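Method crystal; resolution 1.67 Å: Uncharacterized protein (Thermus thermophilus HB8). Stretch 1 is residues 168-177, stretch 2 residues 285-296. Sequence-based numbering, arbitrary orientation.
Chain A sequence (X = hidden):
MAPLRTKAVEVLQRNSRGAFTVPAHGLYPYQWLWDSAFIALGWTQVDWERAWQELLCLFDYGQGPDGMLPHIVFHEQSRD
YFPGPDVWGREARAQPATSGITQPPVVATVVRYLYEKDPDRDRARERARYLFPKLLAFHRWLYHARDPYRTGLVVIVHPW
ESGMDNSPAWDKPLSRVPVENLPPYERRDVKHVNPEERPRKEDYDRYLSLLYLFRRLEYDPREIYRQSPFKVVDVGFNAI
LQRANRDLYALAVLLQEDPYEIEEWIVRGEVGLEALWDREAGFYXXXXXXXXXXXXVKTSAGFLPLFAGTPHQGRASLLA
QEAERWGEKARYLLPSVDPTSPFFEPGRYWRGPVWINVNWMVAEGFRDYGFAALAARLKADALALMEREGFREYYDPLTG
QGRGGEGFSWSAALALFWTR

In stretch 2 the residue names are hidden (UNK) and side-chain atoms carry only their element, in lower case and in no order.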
# COMPACT_ATOMS: atom_id res chain seq x y z
N PRO A 168 -13.47 -22.61 15.41
CA PRO A 168 -14.69 -22.93 14.65
C PRO A 168 -14.54 -22.73 13.15
O PRO A 168 -15.29 -23.33 12.37
CB PRO A 168 -15.73 -21.98 15.24
CG PRO A 168 -15.24 -21.74 16.62
CD PRO A 168 -13.75 -21.60 16.44
N ALA A 169 -13.57 -21.92 12.72
CA ALA A 169 -13.28 -21.79 11.29
C ALA A 169 -12.99 -23.13 10.61
O ALA A 169 -13.34 -23.32 9.44
CB ALA A 169 -12.11 -20.82 11.07
N TRP A 170 -12.41 -24.09 11.34
CA TRP A 170 -12.01 -25.36 10.73
C TRP A 170 -13.12 -26.44 10.73
O TRP A 170 -12.90 -27.52 10.17
CB TRP A 170 -10.76 -25.93 11.41
CG TRP A 170 -9.66 -24.93 11.73
CD1 TRP A 170 -8.85 -24.95 12.82
CD2 TRP A 170 -9.27 -23.78 10.96
NE1 TRP A 170 -7.97 -23.89 12.78
CE2 TRP A 170 -8.22 -23.15 11.66
CE3 TRP A 170 -9.73 -23.21 9.76
CZ2 TRP A 170 -7.63 -21.97 11.21
CZ3 TRP A 170 -9.14 -22.04 9.32
CH2 TRP A 170 -8.10 -21.44 10.05
N ASP A 171 -14.28 -26.15 11.31
CA ASP A 171 -15.36 -27.17 11.44
C ASP A 171 -15.79 -27.75 10.09
O ASP A 171 -15.68 -28.95 9.86
CB ASP A 171 -16.59 -26.62 12.16
CG ASP A 171 -16.39 -26.39 13.65
OD1 ASP A 171 -15.28 -26.65 14.20
OD2 ASP A 171 -17.37 -25.91 14.28
N LYS A 172 -16.24 -26.90 9.17
CA LYS A 172 -16.63 -27.40 7.83
C LYS A 172 -15.50 -28.05 7.04
O LYS A 172 -15.67 -29.14 6.51
CB LYS A 172 -17.35 -26.31 7.03
CG LYS A 172 -18.63 -25.84 7.67
CD LYS A 172 -19.53 -25.09 6.70
CE LYS A 172 -20.73 -24.50 7.42
NZ LYS A 172 -21.65 -23.77 6.51
N PRO A 173 -14.31 -27.41 6.97
CA PRO A 173 -13.22 -28.12 6.31
C PRO A 173 -12.92 -29.50 6.93
O PRO A 173 -12.66 -30.46 6.21
CB PRO A 173 -12.03 -27.17 6.48
CG PRO A 173 -12.65 -25.81 6.61
CD PRO A 173 -13.99 -25.99 7.25
N LEU A 174 -12.97 -29.59 8.25
CA LEU A 174 -12.65 -30.85 8.92
C LEU A 174 -13.71 -31.91 8.71
O LEU A 174 -13.40 -33.10 8.79
CB LEU A 174 -12.46 -30.65 10.41
CG LEU A 174 -11.06 -30.20 10.77
CD1 LEU A 174 -11.10 -29.70 12.20
CD2 LEU A 174 -10.03 -31.32 10.59
N SER A 175 -14.94 -31.49 8.44
CA SER A 175 -16.04 -32.44 8.20
C SER A 175 -15.80 -33.34 6.98
O SER A 175 -16.44 -34.39 6.85
CB SER A 175 -17.37 -31.69 8.06
OG SER A 175 -17.44 -31.01 6.82
N ARG A 176 -14.89 -32.95 6.09
CA ARG A 176 -14.56 -33.75 4.92
C ARG A 176 -13.45 -34.77 5.14
O ARG A 176 -13.15 -35.56 4.23
CB ARG A 176 -14.18 -32.84 3.74
CG ARG A 176 -15.26 -31.82 3.49
CD ARG A 176 -15.17 -31.15 2.14
NE ARG A 176 -16.12 -30.05 2.16
CZ ARG A 176 -15.82 -28.79 2.50
NH1 ARG A 176 -14.57 -28.43 2.78
NH2 ARG A 176 -16.79 -27.89 2.53
N VAL A 177 -12.84 -34.79 6.32
CA VAL A 177 -11.74 -35.69 6.59
C VAL A 177 -12.33 -37.04 6.97
O VAL A 177 -13.14 -37.09 7.90
CB VAL A 177 -10.86 -35.15 7.73
CG1 VAL A 177 -9.79 -36.17 8.13
CG2 VAL A 177 -10.24 -33.83 7.30
N UNK A 285 -11.55 -13.23 6.64
CA UNK A 285 -11.88 -14.65 6.75
C UNK A 285 -10.76 -15.52 6.23
O UNK A 285 -10.10 -15.18 5.25
c UNK A 285 -14.65 -14.35 7.84
c UNK A 285 -15.86 -13.84 8.33
c UNK A 285 -16.83 -13.41 7.45
c UNK A 285 -14.42 -14.43 6.48
c UNK A 285 -16.63 -13.51 6.09
c UNK A 285 -13.13 -14.99 5.93
c UNK A 285 -15.43 -14.02 5.61
N UNK A 286 -10.58 -16.68 6.86
CA UNK A 286 -9.82 -17.75 6.24
C UNK A 286 -10.65 -18.33 5.08
O UNK A 286 -11.88 -18.16 5.03
o UNK A 286 -8.70 -18.33 8.33
c UNK A 286 -9.52 -18.83 7.28
N UNK A 287 -9.96 -19.00 4.15
CA UNK A 287 -10.57 -19.60 2.98
C UNK A 287 -10.39 -21.11 2.94
O UNK A 287 -9.32 -21.64 3.23
c UNK A 287 -8.76 -16.05 -1.63
c UNK A 287 -9.91 -16.81 0.33
c UNK A 287 -10.37 -17.58 1.43
c UNK A 287 -10.28 -14.54 -0.52
c UNK A 287 -9.00 -17.05 -0.71
c UNK A 287 -10.52 -15.55 0.41
c UNK A 287 -9.39 -14.81 -1.52
n UNK A 287 -11.33 -15.56 1.50
c UNK A 287 -10.00 -18.99 1.71
c UNK A 287 -11.24 -16.78 2.11
N UNK A 288 -11.46 -21.79 2.54
CA UNK A 288 -11.47 -23.23 2.37
C UNK A 288 -11.27 -23.54 0.90
O UNK A 288 -12.16 -23.27 0.09
c UNK A 288 -12.81 -23.78 2.85
c UNK A 288 -12.97 -25.27 2.65
o UNK A 288 -13.98 -25.79 3.18
o UNK A 288 -12.15 -25.89 1.94
N UNK A 289 -10.11 -24.08 0.56
CA UNK A 289 -9.75 -24.29 -0.85
C UNK A 289 -10.30 -25.59 -1.41
O UNK A 289 -10.31 -25.77 -2.63
c UNK A 289 -7.56 -22.89 -0.76
c UNK A 289 -8.20 -21.71 -1.45
c UNK A 289 -8.26 -24.22 -1.08
c UNK A 289 -6.09 -22.99 -1.15
N UNK A 290 -10.77 -26.48 -0.54
CA UNK A 290 -11.44 -27.69 -1.02
C UNK A 290 -12.84 -27.31 -1.54
O UNK A 290 -13.20 -27.66 -2.66
c UNK A 290 -12.40 -29.93 -0.34
c UNK A 290 -11.50 -28.78 0.07
c UNK A 290 -10.09 -29.25 0.39
N UNK A 291 -13.60 -26.57 -0.72
CA UNK A 291 -14.90 -26.05 -1.12
C UNK A 291 -14.76 -24.87 -2.09
O UNK A 291 -15.67 -24.59 -2.87
c UNK A 291 -15.69 -25.61 0.10
N UNK A 292 -13.61 -24.21 -2.05
CA UNK A 292 -13.39 -22.97 -2.84
C UNK A 292 -14.21 -21.79 -2.35
O UNK A 292 -14.74 -21.00 -3.17
N UNK A 293 -14.31 -21.63 -1.03
CA UNK A 293 -15.18 -20.64 -0.39
C UNK A 293 -14.52 -19.97 0.79
O UNK A 293 -13.84 -20.64 1.57
c UNK A 293 -16.41 -21.32 0.20
c UNK A 293 -17.27 -22.02 -0.81
c UNK A 293 -18.40 -22.77 -0.16
o UNK A 293 -18.55 -22.77 1.10
o UNK A 293 -19.16 -23.39 -0.92
N UNK A 294 -14.81 -18.68 1.00
CA UNK A 294 -14.49 -18.13 2.32
C UNK A 294 -15.21 -18.85 3.46
O UNK A 294 -16.35 -19.30 3.31
c UNK A 294 -14.96 -16.68 2.21
c UNK A 294 -15.40 -17.67 0.12
c UNK A 294 -14.94 -16.39 0.75
N UNK A 295 -14.53 -18.98 4.59
CA UNK A 295 -15.11 -19.53 5.79
C UNK A 295 -15.66 -18.35 6.61
O UNK A 295 -14.90 -17.58 7.22
c UNK A 295 -14.70 -20.78 7.92
c UNK A 295 -14.07 -20.30 6.62
c UNK A 295 -13.46 -21.45 5.80
c UNK A 295 -12.15 -21.98 6.35
N UNK A 296 -16.98 -18.24 6.65
CA UNK A 296 -17.63 -17.05 7.19
C UNK A 296 -17.81 -17.16 8.70
O UNK A 296 -18.93 -17.22 9.20
c UNK A 296 -18.96 -16.81 6.49

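Position 285 carries one carbon and then a ring of six carbons, well clear of stretch 1: Phe285. Position 286 has one carbon and one oxygen, the pattern of serine. The OG of Ser286 lies 3.6 Å from CH2 of Trp170, at the edge of the indole, and is hydrogen-bonded elsewhere in the structure.

At 287 a carbon leads to fused five- and six-membered rings holding eight carbons and one nitrogen, so this is Trp287, pointing away from stretch 1. Position 288 shows two carbons, the second carrying two oxygens. Four heavy atoms would also fit asparagine, but both terminal atoms are oxygen, and one meets a guanidinium: Asp288.

Position 289 has four carbons forked at the second, which gives Leu289, again turned away. At 290 one carbon carries two more, as in valine; CG1 of Val290 packs 3.9 Å from CD of Arg176. A single carbon at 291 marks Ala291, whose CB sits 3.5 Å from NH2 of Arg176, while its backbone N lies over one face of the guanidinium. Position 292 has no side-chain atoms and a phi of 69°, which by itself favours glycine: Gly292.

Position 293 has three carbons, the third bearing two oxygens. That is Glu293; it points toward stretch 1 but stays out of contact, with one carboxylate oxygen bonded elsewhere in the structure. Three carbons closing onto the backbone N make 294 Pro294. Position 295 has four carbons forked at the first, one arm two carbons long: Ile295. Its CG2 reaches 3.3 Å from O of Ala169 and 4.1 Å from CB of Ala169, and its CD1 lies 3.9 Å from CG of Pro173 and 4.2 Å from CZ3 of Trp170. Position 296, one carbon and beyond reach, is Ala296.

The contact combines a greasy patch with one charged clamp. Ile295, branched at CB, serves three residues of stretch 1 at once. NH1 of Arg176 donates to OD2 of Asp288 at 2.7 Å and 171°, a nearly straight hydrogen bond within a salt bridge. The other oxygen, OD1 of Asp288, accepts from N of Ala291 at 3.1 Å and, weakly, from N of Val290 at 2.9 Å, so the carboxylate ties its own turn together while holding the arginine. Backbone pairing fixes the frame: Ile295 N donates to Ser286 O at 2.8 Å, and Asp288 N to Glu293 O at 2.8 Å. The rule to read here is that an acid already braced by its local backbone offers its free oxygen to the partner.

Stretch 2 (285-296) FSWDLVAGEPIA
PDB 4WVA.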